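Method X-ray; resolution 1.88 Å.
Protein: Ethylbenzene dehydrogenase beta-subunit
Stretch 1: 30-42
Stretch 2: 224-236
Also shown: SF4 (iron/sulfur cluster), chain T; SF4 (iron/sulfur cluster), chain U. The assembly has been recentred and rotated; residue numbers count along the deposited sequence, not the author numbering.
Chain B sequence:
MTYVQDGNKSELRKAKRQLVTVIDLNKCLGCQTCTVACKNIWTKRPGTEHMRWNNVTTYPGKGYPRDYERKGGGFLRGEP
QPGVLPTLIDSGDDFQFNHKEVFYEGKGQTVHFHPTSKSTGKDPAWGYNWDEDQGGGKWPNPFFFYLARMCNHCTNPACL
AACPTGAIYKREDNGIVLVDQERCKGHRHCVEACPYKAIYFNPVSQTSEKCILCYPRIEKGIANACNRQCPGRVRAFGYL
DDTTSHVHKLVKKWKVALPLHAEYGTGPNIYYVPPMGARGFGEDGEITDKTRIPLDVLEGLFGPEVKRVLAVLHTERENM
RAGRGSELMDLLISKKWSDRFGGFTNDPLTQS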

# COMPACT_ATOMS: atom_id res chain seq x y z
N GLY B 30 6.00 -7.99 1.08
CA GLY B 30 4.62 -8.22 1.46
C GLY B 30 3.62 -7.26 0.82
O GLY B 30 2.55 -7.05 1.37
N CYS B 31 3.94 -6.74 -0.36
CA CYS B 31 3.11 -5.70 -1.01
C CYS B 31 1.89 -6.28 -1.70
O CYS B 31 1.05 -5.53 -2.11
CB CYS B 31 3.94 -4.89 -2.03
SG CYS B 31 4.45 -5.89 -3.49
N GLN B 32 1.80 -7.61 -1.89
CA GLN B 32 0.63 -8.25 -2.54
C GLN B 32 0.44 -7.87 -4.04
O GLN B 32 -0.60 -8.15 -4.61
CB GLN B 32 -0.69 -7.88 -1.79
CG GLN B 32 -0.75 -8.15 -0.26
CD GLN B 32 -0.88 -9.64 0.05
OE1 GLN B 32 -1.40 -10.38 -0.78
NE2 GLN B 32 -0.41 -10.10 1.22
N THR B 33 1.41 -7.24 -4.69
CA THR B 33 1.28 -6.94 -6.10
C THR B 33 1.10 -8.22 -6.90
O THR B 33 0.27 -8.28 -7.82
CB THR B 33 2.43 -6.10 -6.66
OG1 THR B 33 2.61 -4.97 -5.83
CG2 THR B 33 2.12 -5.61 -8.08
N CYS B 34 1.87 -9.25 -6.54
CA CYS B 34 1.72 -10.54 -7.16
C CYS B 34 0.29 -11.13 -7.01
O CYS B 34 -0.25 -11.70 -7.98
CB CYS B 34 2.79 -11.51 -6.64
SG CYS B 34 2.78 -11.58 -4.81
N THR B 35 -0.33 -10.89 -5.86
CA THR B 35 -1.70 -11.32 -5.57
C THR B 35 -2.67 -10.69 -6.55
O THR B 35 -3.49 -11.40 -7.22
CB THR B 35 -2.04 -10.98 -4.12
OG1 THR B 35 -1.02 -11.56 -3.30
CG2 THR B 35 -3.47 -11.49 -3.74
N VAL B 36 -2.56 -9.39 -6.67
CA VAL B 36 -3.46 -8.64 -7.57
C VAL B 36 -3.14 -8.88 -9.04
O VAL B 36 -4.05 -8.82 -9.87
CB VAL B 36 -3.55 -7.12 -7.26
CG1 VAL B 36 -3.86 -6.86 -5.74
CG2 VAL B 36 -2.33 -6.34 -7.75
N ALA B 37 -1.87 -9.15 -9.36
CA ALA B 37 -1.44 -9.43 -10.74
C ALA B 37 -2.20 -10.65 -11.22
O ALA B 37 -2.83 -10.64 -12.26
CB ALA B 37 0.13 -9.68 -10.81
N CYS B 38 -2.18 -11.70 -10.41
CA CYS B 38 -2.92 -12.92 -10.74
C CYS B 38 -4.41 -12.67 -10.80
O CYS B 38 -5.07 -13.10 -11.77
CB CYS B 38 -2.69 -13.99 -9.69
SG CYS B 38 -3.38 -15.55 -10.23
N LYS B 39 -4.93 -12.01 -9.77
CA LYS B 39 -6.38 -11.92 -9.55
C LYS B 39 -7.03 -11.18 -10.70
O LYS B 39 -8.13 -11.51 -11.14
CB LYS B 39 -6.68 -11.17 -8.26
CG LYS B 39 -8.11 -11.39 -7.70
CD LYS B 39 -8.01 -12.13 -6.34
CE LYS B 39 -9.26 -12.76 -5.88
NZ LYS B 39 -9.66 -13.93 -6.65
N ASN B 40 -6.34 -10.14 -11.16
CA ASN B 40 -6.88 -9.25 -12.16
C ASN B 40 -6.80 -9.77 -13.57
O ASN B 40 -7.36 -9.15 -14.48
CB ASN B 40 -6.28 -7.84 -12.00
CG ASN B 40 -6.92 -7.11 -10.83
OD1 ASN B 40 -8.00 -6.52 -10.98
ND2 ASN B 40 -6.33 -7.25 -9.64
N ILE B 41 -6.14 -10.91 -13.77
CA ILE B 41 -6.33 -11.67 -15.00
C ILE B 41 -7.29 -12.83 -14.81
O ILE B 41 -8.27 -12.95 -15.57
CB ILE B 41 -5.02 -12.23 -15.57
CG1 ILE B 41 -3.97 -11.14 -15.64
CG2 ILE B 41 -5.28 -12.89 -16.98
CD1 ILE B 41 -2.53 -11.65 -15.81
N TRP B 42 -7.04 -13.67 -13.80
CA TRP B 42 -7.66 -14.97 -13.73
C TRP B 42 -8.81 -15.15 -12.76
O TRP B 42 -9.62 -16.07 -12.97
CB TRP B 42 -6.64 -16.08 -13.42
CG TRP B 42 -5.42 -15.99 -14.26
CD1 TRP B 42 -4.18 -15.69 -13.82
CD2 TRP B 42 -5.32 -16.13 -15.69
NE1 TRP B 42 -3.29 -15.65 -14.87
CE2 TRP B 42 -3.96 -15.93 -16.02
CE3 TRP B 42 -6.23 -16.40 -16.71
CZ2 TRP B 42 -3.50 -15.96 -17.34
CZ3 TRP B 42 -5.77 -16.46 -18.02
CH2 TRP B 42 -4.43 -16.24 -18.32
N ASN B 224 4.99 -15.27 -16.46
CA ASN B 224 3.77 -15.30 -15.65
C ASN B 224 3.65 -14.04 -14.83
O ASN B 224 4.66 -13.47 -14.43
CB ASN B 224 3.75 -16.54 -14.79
CG ASN B 224 4.95 -16.63 -13.88
OD1 ASN B 224 6.08 -16.50 -14.33
ND2 ASN B 224 4.72 -16.90 -12.60
N ALA B 225 2.42 -13.62 -14.58
CA ALA B 225 2.15 -12.27 -14.10
C ALA B 225 2.68 -12.04 -12.66
O ALA B 225 3.16 -10.94 -12.30
CB ALA B 225 0.63 -12.00 -14.16
N CYS B 226 2.56 -13.05 -11.82
CA CYS B 226 2.96 -12.88 -10.41
C CYS B 226 4.47 -12.72 -10.27
O CYS B 226 4.95 -12.07 -9.34
CB CYS B 226 2.37 -13.98 -9.53
SG CYS B 226 2.94 -15.60 -10.03
N ASN B 227 5.20 -13.34 -11.19
CA ASN B 227 6.62 -13.15 -11.29
C ASN B 227 7.00 -11.84 -11.96
O ASN B 227 7.88 -11.14 -11.48
CB ASN B 227 7.24 -14.32 -12.05
CG ASN B 227 7.34 -15.56 -11.23
OD1 ASN B 227 7.26 -15.52 -9.98
ND2 ASN B 227 7.59 -16.69 -11.90
N ARG B 228 6.36 -11.51 -13.09
CA ARG B 228 6.74 -10.37 -13.85
C ARG B 228 6.39 -9.09 -13.09
O ARG B 228 7.19 -8.19 -13.07
CB ARG B 228 6.06 -10.32 -15.21
CG ARG B 228 6.62 -9.21 -16.11
CD ARG B 228 5.96 -9.21 -17.50
NE ARG B 228 6.47 -8.05 -18.26
CZ ARG B 228 6.07 -6.81 -18.05
NH1 ARG B 228 5.11 -6.55 -17.17
NH2 ARG B 228 6.64 -5.81 -18.72
N GLN B 229 5.24 -9.07 -12.43
CA GLN B 229 4.76 -7.85 -11.76
C GLN B 229 5.26 -7.55 -10.35
O GLN B 229 4.84 -6.57 -9.72
CB GLN B 229 3.24 -7.82 -11.78
CG GLN B 229 2.68 -7.75 -13.23
CD GLN B 229 1.21 -7.47 -13.31
OE1 GLN B 229 0.46 -8.28 -13.83
NE2 GLN B 229 0.77 -6.32 -12.75
N CYS B 230 6.20 -8.34 -9.85
CA CYS B 230 6.69 -8.22 -8.53
C CYS B 230 7.66 -7.03 -8.50
O CYS B 230 8.75 -7.09 -9.11
CB CYS B 230 7.45 -9.44 -8.16
SG CYS B 230 8.41 -9.32 -6.65
N PRO B 231 7.25 -5.97 -7.83
CA PRO B 231 8.13 -4.83 -7.73
C PRO B 231 9.36 -5.03 -6.89
O PRO B 231 10.30 -4.25 -7.01
CB PRO B 231 7.27 -3.76 -7.11
CG PRO B 231 5.92 -4.30 -6.98
CD PRO B 231 5.97 -5.74 -7.15
N GLY B 232 9.33 -5.99 -5.98
CA GLY B 232 10.47 -6.26 -5.13
C GLY B 232 11.60 -6.98 -5.85
O GLY B 232 12.69 -7.10 -5.29
N ARG B 233 11.36 -7.41 -7.08
CA ARG B 233 12.35 -8.11 -7.91
C ARG B 233 12.84 -9.37 -7.18
O ARG B 233 14.01 -9.73 -7.23
CB ARG B 233 13.50 -7.15 -8.30
CG ARG B 233 12.98 -5.76 -8.79
CD ARG B 233 14.07 -4.73 -8.97
NE ARG B 233 14.77 -4.74 -10.26
CZ ARG B 233 15.92 -5.40 -10.52
NH1 ARG B 233 16.57 -6.10 -9.58
NH2 ARG B 233 16.47 -5.29 -11.70
N VAL B 234 11.87 -10.05 -6.59
CA VAL B 234 12.02 -11.22 -5.73
C VAL B 234 12.02 -12.51 -6.51
O VAL B 234 12.49 -13.54 -6.04
CB VAL B 234 10.78 -11.16 -4.81
CG1 VAL B 234 10.39 -12.45 -4.20
CG2 VAL B 234 10.93 -9.97 -3.88
N ARG B 235 11.43 -12.45 -7.70
CA ARG B 235 10.98 -13.63 -8.41
C ARG B 235 11.89 -13.92 -9.60
O ARG B 235 12.23 -13.04 -10.35
CB ARG B 235 9.60 -13.37 -8.96
CG ARG B 235 8.51 -13.01 -7.99
CD ARG B 235 8.17 -14.14 -7.16
NE ARG B 235 6.96 -13.88 -6.41
CZ ARG B 235 5.76 -14.43 -6.65
NH1 ARG B 235 5.56 -15.27 -7.64
NH2 ARG B 235 4.75 -14.13 -5.86
N ALA B 236 12.30 -15.16 -9.76
CA ALA B 236 12.90 -15.60 -10.99
C ALA B 236 12.13 -16.79 -11.53
O ALA B 236 11.46 -17.52 -10.79
CB ALA B 236 14.41 -15.97 -10.77
FE1 SF4 T . 6.64 -10.17 -2.30
FE2 SF4 T . 4.62 -10.52 -4.12
FE3 SF4 T . 6.99 -9.48 -4.84
FE4 SF4 T . 5.35 -7.93 -3.36
S1 SF4 T . 4.94 -8.68 -5.44
S2 SF4 T . 7.61 -8.23 -3.08
S3 SF4 T . 4.44 -9.56 -2.04
S4 SF4 T . 6.60 -11.62 -4.05
FE1 SF4 U . -0.20 -18.93 -11.30
FE2 SF4 U . -1.63 -16.74 -11.02
FE3 SF4 U . 1.05 -16.61 -10.84
FE4 SF4 U . -0.05 -17.00 -13.26
S1 SF4 U . -0.25 -15.12 -11.96
S2 SF4 U . 1.67 -18.21 -12.38
S3 SF4 U . -1.92 -18.28 -12.72
S4 SF4 U . -0.43 -17.72 -9.39

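No hydrogen bond crosses between the stretches; van der Waals packing and shared iron–sulfur clusters join them, burying 424 Å² in all. The backbones come nearest at Cys-34 and Cys-226, whose CA atoms lie 4.2 Å apart.

Cys-31 SG binds FE4 of the chain T cluster at 2.2 Å, and Cys-230 SG binds FE3 at 2.3 Å, so one cluster ties both stretches together. The same Cys-31 SG accepts a hydrogen bond from Thr-33 N (3.5 Å, 165°) and lies 4.0 Å from Pro-231 CD. The helix of stretch 1 begins at Thr-33, which points toward stretch 2: its CG2 is 3.3 Å from Gln-229 O, its OG1 3.6 Å from Pro-231 CG.

Cys-34 SG binds FE2 of the same cluster at 2.2 Å, while its CB packs 3.8 Å from Cys-226 CB and 3.4 Å from Arg-235 NH2. One turn on, Ala-37 CB fits against Ala-225 CB (4.1 Å) and Gln-229 OE1 (3.3 Å); its CA-to-CB bond points toward stretch 2, which places the methyl in this contact. Cys-38 SG binds FE2 of the chain U cluster and Cys-226 SG its FE3, both at 2.3 Å, making a second bridge. Finally, Ile-41 CD1 reaches Ala-225 CB at 3.6 Å, an apolar contact extending the helix packing.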